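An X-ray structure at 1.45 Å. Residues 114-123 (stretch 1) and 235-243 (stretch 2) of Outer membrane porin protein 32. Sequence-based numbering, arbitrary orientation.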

# COMPACT_ATOMS: atom_id res chain seq x y z
N PRO A 114 -13.31 -14.67 19.86
CA PRO A 114 -12.99 -15.89 19.15
C PRO A 114 -12.09 -16.80 19.96
O PRO A 114 -11.51 -16.43 20.98
N PHE A 115 -12.00 -18.00 19.47
CA PHE A 115 -11.02 -18.97 19.97
C PHE A 115 -9.62 -18.41 19.81
O PHE A 115 -9.28 -17.89 18.72
N MET A 116 -8.81 -18.52 20.86
CA MET A 116 -7.45 -17.94 20.85
C MET A 116 -6.35 -18.99 20.65
O MET A 116 -5.19 -18.69 20.85
N GLY A 117 -6.71 -20.24 20.35
CA GLY A 117 -5.69 -21.28 20.22
C GLY A 117 -4.56 -20.96 19.22
O GLY A 117 -3.39 -21.27 19.45
N PHE A 118 -4.94 -20.36 18.09
CA PHE A 118 -3.95 -19.98 17.05
C PHE A 118 -3.34 -18.66 17.46
O PHE A 118 -3.71 -17.59 16.95
N ARG A 119 -2.37 -18.73 18.37
CA ARG A 119 -1.67 -17.55 18.85
C ARG A 119 -0.22 -17.94 19.19
O ARG A 119 0.13 -19.12 19.29
N ASN A 120 0.63 -16.94 19.31
CA ASN A 120 2.04 -17.14 19.63
C ASN A 120 2.24 -17.27 21.15
O ASN A 120 2.70 -16.35 21.84
N TRP A 121 1.97 -18.46 21.62
CA TRP A 121 1.99 -18.77 23.04
C TRP A 121 3.35 -18.61 23.69
O TRP A 121 3.44 -18.42 24.93
N ALA A 122 4.42 -18.76 22.88
CA ALA A 122 5.80 -18.83 23.40
C ALA A 122 6.64 -17.63 23.07
O ALA A 122 7.85 -17.65 23.27
N ALA A 123 6.02 -16.60 22.52
CA ALA A 123 6.80 -15.48 21.96
C ALA A 123 7.90 -15.95 20.99
O ALA A 123 9.05 -15.46 20.97
N ASP A 235 9.95 -26.84 26.94
CA ASP A 235 8.77 -26.68 26.12
C ASP A 235 7.75 -25.74 26.74
O ASP A 235 7.65 -25.64 27.97
N ILE A 236 7.07 -25.00 25.88
CA ILE A 236 5.93 -24.18 26.26
C ILE A 236 4.74 -24.82 25.59
O ILE A 236 4.59 -24.75 24.36
N LYS A 237 3.93 -25.50 26.40
CA LYS A 237 2.81 -26.31 25.94
C LYS A 237 1.51 -25.65 26.41
O LYS A 237 1.39 -25.29 27.57
N THR A 238 0.53 -25.59 25.52
CA THR A 238 -0.75 -25.04 25.82
C THR A 238 -1.84 -25.94 25.23
O THR A 238 -1.76 -26.30 24.05
N ASN A 239 -2.81 -26.32 26.07
CA ASN A 239 -4.00 -27.03 25.64
C ASN A 239 -5.16 -26.04 25.60
O ASN A 239 -5.46 -25.39 26.63
N SER A 240 -5.85 -25.98 24.47
CA SER A 240 -6.93 -25.02 24.26
C SER A 240 -8.20 -25.75 23.87
O SER A 240 -8.16 -26.68 23.08
N TYR A 241 -9.32 -25.35 24.44
CA TYR A 241 -10.59 -26.05 24.27
C TYR A 241 -11.69 -25.03 24.02
O TYR A 241 -11.67 -23.95 24.59
N MET A 242 -12.66 -25.36 23.17
CA MET A 242 -13.79 -24.44 22.92
C MET A 242 -15.03 -25.25 22.60
O MET A 242 -14.95 -26.32 21.97
N LEU A 243 -16.16 -24.76 23.09
CA LEU A 243 -17.48 -25.28 22.76
C LEU A 243 -18.39 -24.09 22.57
O LEU A 243 -18.41 -23.17 23.38

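A strand offers alternate side chains to each of its two sides, and a loop lying against it need supply only a few well-placed groups to cover one of them. Residues 114-123 and 235-243 of this porin illustrate the principle. Along the strand, Ile236, Thr238, Ser240 and Met242 point toward the loop, while Lys237, Asn239 and Tyr241 point away. No hydrogen bond joins the two stretches, so the contact rests on shape and ring surfaces.

Pro114 points away, and the contact begins with Phe115. Its t rotamer (chi1 -177°) carries the ring to the strand, where Phe115 CD1 lies 3.5 Å from Met242 CB and Phe115 CZ 3.6 Å from Ser240 CB. Between these residues the backbone Tyr241 N approaches the ring edge, 4.0 Å from Phe115 CE1. Met242 is t at chi1 and its end leads away, yet its SD remains 4.7 Å from the Phe115 ring centroid, in an oblique sulfur-aromatic contact.

Met116 takes no part. At Gly117 the backbone itself lies against the strand, CA 3.8 Å from Ser240 OG; a CB here would sit 2.3 Å from Phe115 CE2, so the missing side chain leaves room for the ring of its own loop. Phe118, Arg119 and Asn120 make no contact with the strand.

Trp121, an m rotamer with chi2 104°, then lays its indole against the strand. The ring is steadied from within its own loop by a hydrogen bond from Trp121 NE1 to Gly117 O, 3.0 Å long. Thr238, also m, places CG2 almost directly above the six-membered ring, 3.5 Å from its centroid, in a CH-pi contact. Thr238 OG1 lies over the same indole, 3.6 Å from Trp121 CG, while the m rotamer of Ser240 brings OG to 3.7 Å from Trp121 CZ2.

Ala122 closes the interface: its CB meets CD1 of Ile236 (m, t) at 3.7 Å, a small apolar contact beyond the indole.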

# COMPACT_ATOMS: atom_id res chain seq x y z
CB PRO A 114 -12.27 -15.40 17.91
CG PRO A 114 -11.49 -14.29 18.39
CD PRO A 114 -12.38 -13.59 19.48
CB PHE A 115 -11.15 -20.22 19.13
CG PHE A 115 -10.27 -21.35 19.55
CD1 PHE A 115 -10.38 -21.89 20.83
CD2 PHE A 115 -9.36 -21.87 18.69
CE1 PHE A 115 -9.57 -22.99 21.21
CE2 PHE A 115 -8.56 -22.96 19.05
CZ PHE A 115 -8.67 -23.50 20.32
CB MET A 116 -7.15 -17.26 22.20
CG MET A 116 -8.05 -16.17 22.57
SD MET A 116 -7.56 -15.53 24.27
CE MET A 116 -5.89 -15.38 24.18
CB PHE A 118 -4.57 -19.91 15.65
CG PHE A 118 -5.08 -21.22 15.13
CD1 PHE A 118 -4.23 -22.05 14.45
CD2 PHE A 118 -6.41 -21.60 15.28
CE1 PHE A 118 -4.66 -23.24 13.91
CE2 PHE A 118 -6.85 -22.87 14.79
CZ PHE A 118 -5.97 -23.65 14.08
CB ARG A 119 -2.39 -16.81 19.98
CG ARG A 119 -2.34 -17.48 21.26
CD ARG A 119 -3.13 -16.73 22.35
NE ARG A 119 -2.58 -15.41 22.65
CZ ARG A 119 -1.53 -15.18 23.43
NH1 ARG A 119 -0.88 -16.16 24.03
NH2 ARG A 119 -1.09 -13.94 23.59
CB ASN A 120 2.84 -15.99 19.03
CG ASN A 120 4.32 -16.18 19.13
OD1 ASN A 120 4.81 -17.25 19.59
ND2 ASN A 120 5.07 -15.17 18.66
CB TRP A 121 1.48 -20.21 23.30
CG TRP A 121 0.01 -20.39 23.00
CD1 TRP A 121 -0.53 -20.99 21.92
CD2 TRP A 121 -1.08 -19.95 23.80
NE1 TRP A 121 -1.90 -20.97 21.99
CE2 TRP A 121 -2.27 -20.31 23.14
CE3 TRP A 121 -1.18 -19.27 25.03
CZ2 TRP A 121 -3.53 -20.04 23.66
CZ3 TRP A 121 -2.45 -18.98 25.54
CH2 TRP A 121 -3.60 -19.36 24.85
CB ALA A 122 6.48 -20.05 22.84
CB ALA A 123 7.40 -14.58 23.09
CB ASP A 235 8.21 -28.05 25.82
CG ASP A 235 7.48 -28.63 26.95
OD1 ASP A 235 6.24 -28.60 26.90
OD2 ASP A 235 8.03 -29.15 27.94
CB ILE A 236 6.15 -22.70 25.82
CG1 ILE A 236 7.29 -22.12 26.66
CG2 ILE A 236 4.86 -21.89 25.99
CD1 ILE A 236 7.69 -20.71 26.31
CB LYS A 237 2.92 -27.75 26.48
CG LYS A 237 1.82 -28.64 26.01
CD LYS A 237 2.19 -30.13 26.25
CE LYS A 237 1.74 -30.59 27.55
NZ LYS A 237 2.20 -32.05 27.76
CB THR A 238 -0.89 -23.63 25.19
OG1 THR A 238 0.20 -22.79 25.62
CG2 THR A 238 -2.17 -22.94 25.67
CB ASN A 239 -4.31 -28.17 26.61
CG ASN A 239 -3.22 -29.25 26.63
OD1 ASN A 239 -2.54 -29.49 25.65
ND2 ASN A 239 -3.11 -29.95 27.78
CB SER A 240 -6.56 -24.01 23.17
OG SER A 240 -5.36 -23.29 23.48
CB TYR A 241 -10.98 -26.75 25.57
CG TYR A 241 -9.94 -27.65 26.21
CD1 TYR A 241 -8.90 -27.14 26.96
CD2 TYR A 241 -10.04 -29.01 26.11
CE1 TYR A 241 -7.97 -27.96 27.56
CE2 TYR A 241 -9.10 -29.86 26.72
CZ TYR A 241 -8.06 -29.31 27.44
OH TYR A 241 -7.13 -30.12 28.07
CB MET A 242 -13.39 -23.50 21.78
CG MET A 242 -14.41 -22.71 21.07
SD MET A 242 -14.06 -23.00 19.17
CE MET A 242 -15.54 -23.97 19.11
CB LEU A 243 -18.05 -26.14 23.90
CG LEU A 243 -19.31 -26.96 23.58
CD1 LEU A 243 -19.12 -27.88 22.40
CD2 LEU A 243 -19.68 -27.80 24.77